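Ferritin (Mycoplasma penetrans, PDB 7DIE) forms a 24-subunit cage that stores iron, taking up Fe2+ through B-channels and oxidising it at atypical ferroxidase centres. Local coordinates at the interface of chains A and B. Coordinates in Å, arbitrary orientation; residue numbers count along the deposited sequence, not the author numbering. Chains: chain A/B, Ferritin.

The interface of chains A and B. Residues chain A 125, 129, 132-133; chain B 122-123, 125-126.
The rim of the A:Phe125 ring, at CE1 and CZ, meets two phenyl groups of chain B where the 122-150 helices of neighbouring ferritin subunits, each part of a four-helix bundle, come together in the 24-subunit cage. A:Phe125 CE1 lies 3.9 Å from B:Phe122 CE1, and A:Phe125 CZ lies 4.0 Å from B:Phe125 CE2; both pairs cross obliquely, without face-to-face stacking. With CG anti to the backbone N (chi1 180°), A:Phe125 points its outer ring atoms at the partner. One face of this ring is capped from its own chain by the amide nitrogen of A:Gln129, 3.3 Å from the ring plane to NE2 and over its centre. Further along the helix, the CG1 branch of A:Val132 rests against the backbone of B:Glu123, 3.7 Å from its CA, and also touches B:Glu126 CB.

B:Glu126 lies lengthwise against A:Gln129, the two running in opposite directions with amide and carboxylate planes 28° apart; A:Gln129 OE1 meets the aliphatic B:Glu126 CG at 3.6 Å. The amide's rotation is fixed by a 2.9 Å hydrogen bond from A:Gln129 NE2 to A:Phe125 O, nearly straight and in the amide plane, though the donor sits above the carbonyl plane. Water 2 joins A:Gln129 OE1 to the backbone carbonyl B:Phe122 O. A bend at chi2 (-76°) turns the B:Glu126 carboxylate across the A:Lys133 methylenes, at about a right angle to that chain. A:Lys133 NZ stays 4.4 Å from B:Glu126 OE1, and water 3 links the two groups, which, if charged as usual, may also attract each other across the gap. On another part of the rim, water 1 spans A:Val132 O and B:Glu123 OE2, 2.7 Å from that carboxylate oxygen.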
loop_
_atom_site.group_PDB
_atom_site.type_symbol
_atom_site.label_atom_id
_atom_site.label_comp_id
_atom_site.label_asym_id
_atom_site.label_seq_id
_atom_site.Cartn_x
_atom_site.Cartn_y
_atom_site.Cartn_z
ATOM N N PHE A 125 43.098 25.091 -10.433
ATOM C CA PHE A 125 42.356 26.182 -9.806
ATOM C C PHE A 125 40.896 25.791 -9.580
ATOM O O PHE A 125 40.338 26.036 -8.503
ATOM C CB PHE A 125 42.452 27.450 -10.667
ATOM C CG PHE A 125 41.706 28.641 -10.090
ATOM C CD1 PHE A 125 42.228 29.353 -9.016
ATOM C CD2 PHE A 125 40.492 29.043 -10.625
ATOM C CE1 PHE A 125 41.554 30.439 -8.493
ATOM C CE2 PHE A 125 39.798 30.128 -10.103
ATOM C CZ PHE A 125 40.329 30.830 -9.034
ATOM N N GLN A 129 38.573 25.109 -5.782
ATOM C CA GLN A 129 37.474 25.956 -5.315
ATOM C C GLN A 129 36.676 25.283 -4.203
ATOM O O GLN A 129 36.247 25.948 -3.253
ATOM C CB GLN A 129 36.557 26.338 -6.480
ATOM C CG GLN A 129 37.248 27.227 -7.534
ATOM C CD GLN A 129 38.005 28.377 -6.903
ATOM O OE1 GLN A 129 37.403 29.276 -6.333
ATOM N NE2 GLN A 129 39.340 28.349 -6.993
ATOM N N VAL A 132 38.709 25.986 -1.136
ATOM C CA VAL A 132 38.580 27.376 -0.707
ATOM C C VAL A 132 37.328 27.538 0.146
ATOM O O VAL A 132 37.362 28.114 1.237
ATOM C CB VAL A 132 38.535 28.326 -1.916
ATOM C CG1 VAL A 132 38.150 29.745 -1.431
ATOM C CG2 VAL A 132 39.866 28.351 -2.677
ATOM N N LYS A 133 36.199 27.021 -0.342
ATOM C CA LYS A 133 34.954 27.144 0.412
ATOM C C LYS A 133 35.001 26.327 1.696
ATOM O O LYS A 133 34.655 26.825 2.775
ATOM C CB LYS A 133 33.770 26.721 -0.464
ATOM C CG LYS A 133 32.391 26.984 0.157
ATOM C CD LYS A 133 31.279 26.659 -0.842
ATOM C CE LYS A 133 29.894 26.930 -0.262
ATOM N NZ LYS A 133 29.732 28.361 0.147
ATOM N N PHE B 122 40.690 34.920 -2.378
ATOM C CA PHE B 122 40.030 33.859 -3.129
ATOM C C PHE B 122 38.735 33.403 -2.464
ATOM O O PHE B 122 37.817 32.953 -3.160
ATOM C CB PHE B 122 41.003 32.702 -3.327
ATOM C CG PHE B 122 42.128 33.054 -4.259
ATOM C CD1 PHE B 122 41.890 33.177 -5.624
ATOM C CD2 PHE B 122 43.394 33.358 -3.767
ATOM C CE1 PHE B 122 42.916 33.555 -6.500
ATOM C CE2 PHE B 122 44.415 33.734 -4.638
ATOM C CZ PHE B 122 44.176 33.828 -6.001
ATOM N N GLU B 123 38.631 33.529 -1.137
ATOM C CA GLU B 123 37.375 33.197 -0.459
ATOM C C GLU B 123 36.238 34.099 -0.916
ATOM O O GLU B 123 35.116 33.634 -1.162
ATOM C CB GLU B 123 37.558 33.293 1.060
ATOM C CG GLU B 123 38.492 32.213 1.589
ATOM C CD GLU B 123 38.873 32.393 3.033
ATOM O OE1 GLU B 123 38.618 33.475 3.609
ATOM O OE2 GLU B 123 39.471 31.453 3.587
ATOM N N PHE B 125 36.245 35.847 -3.766
ATOM C CA PHE B 125 36.059 35.568 -5.185
ATOM C C PHE B 125 35.181 34.338 -5.389
ATOM O O PHE B 125 34.295 34.328 -6.255
ATOM C CB PHE B 125 37.416 35.365 -5.870
ATOM C CG PHE B 125 37.312 35.063 -7.347
ATOM C CD1 PHE B 125 37.061 36.085 -8.264
ATOM C CD2 PHE B 125 37.470 33.765 -7.815
ATOM C CE1 PHE B 125 36.980 35.821 -9.634
ATOM C CE2 PHE B 125 37.378 33.485 -9.182
ATOM C CZ PHE B 125 37.132 34.519 -10.090
ATOM N N GLU B 126 35.416 33.290 -4.603
ATOM C CA GLU B 126 34.609 32.082 -4.730
ATOM C C GLU B 126 33.142 32.362 -4.387
ATOM O O GLU B 126 32.229 31.924 -5.103
ATOM C CB GLU B 126 35.197 31.000 -3.834
ATOM C CG GLU B 126 34.650 29.597 -4.091
ATOM C CD GLU B 126 33.242 29.371 -3.522
ATOM O OE1 GLU B 126 32.874 29.975 -2.482
ATOM O OE2 GLU B 126 32.503 28.568 -4.126
HETATM O O HOH W 1 39.743 28.968 2.471
HETATM O O HOH W 2 38.845 31.373 -5.538
HETATM O O HOH W 3 30.351 30.164 -1.842
#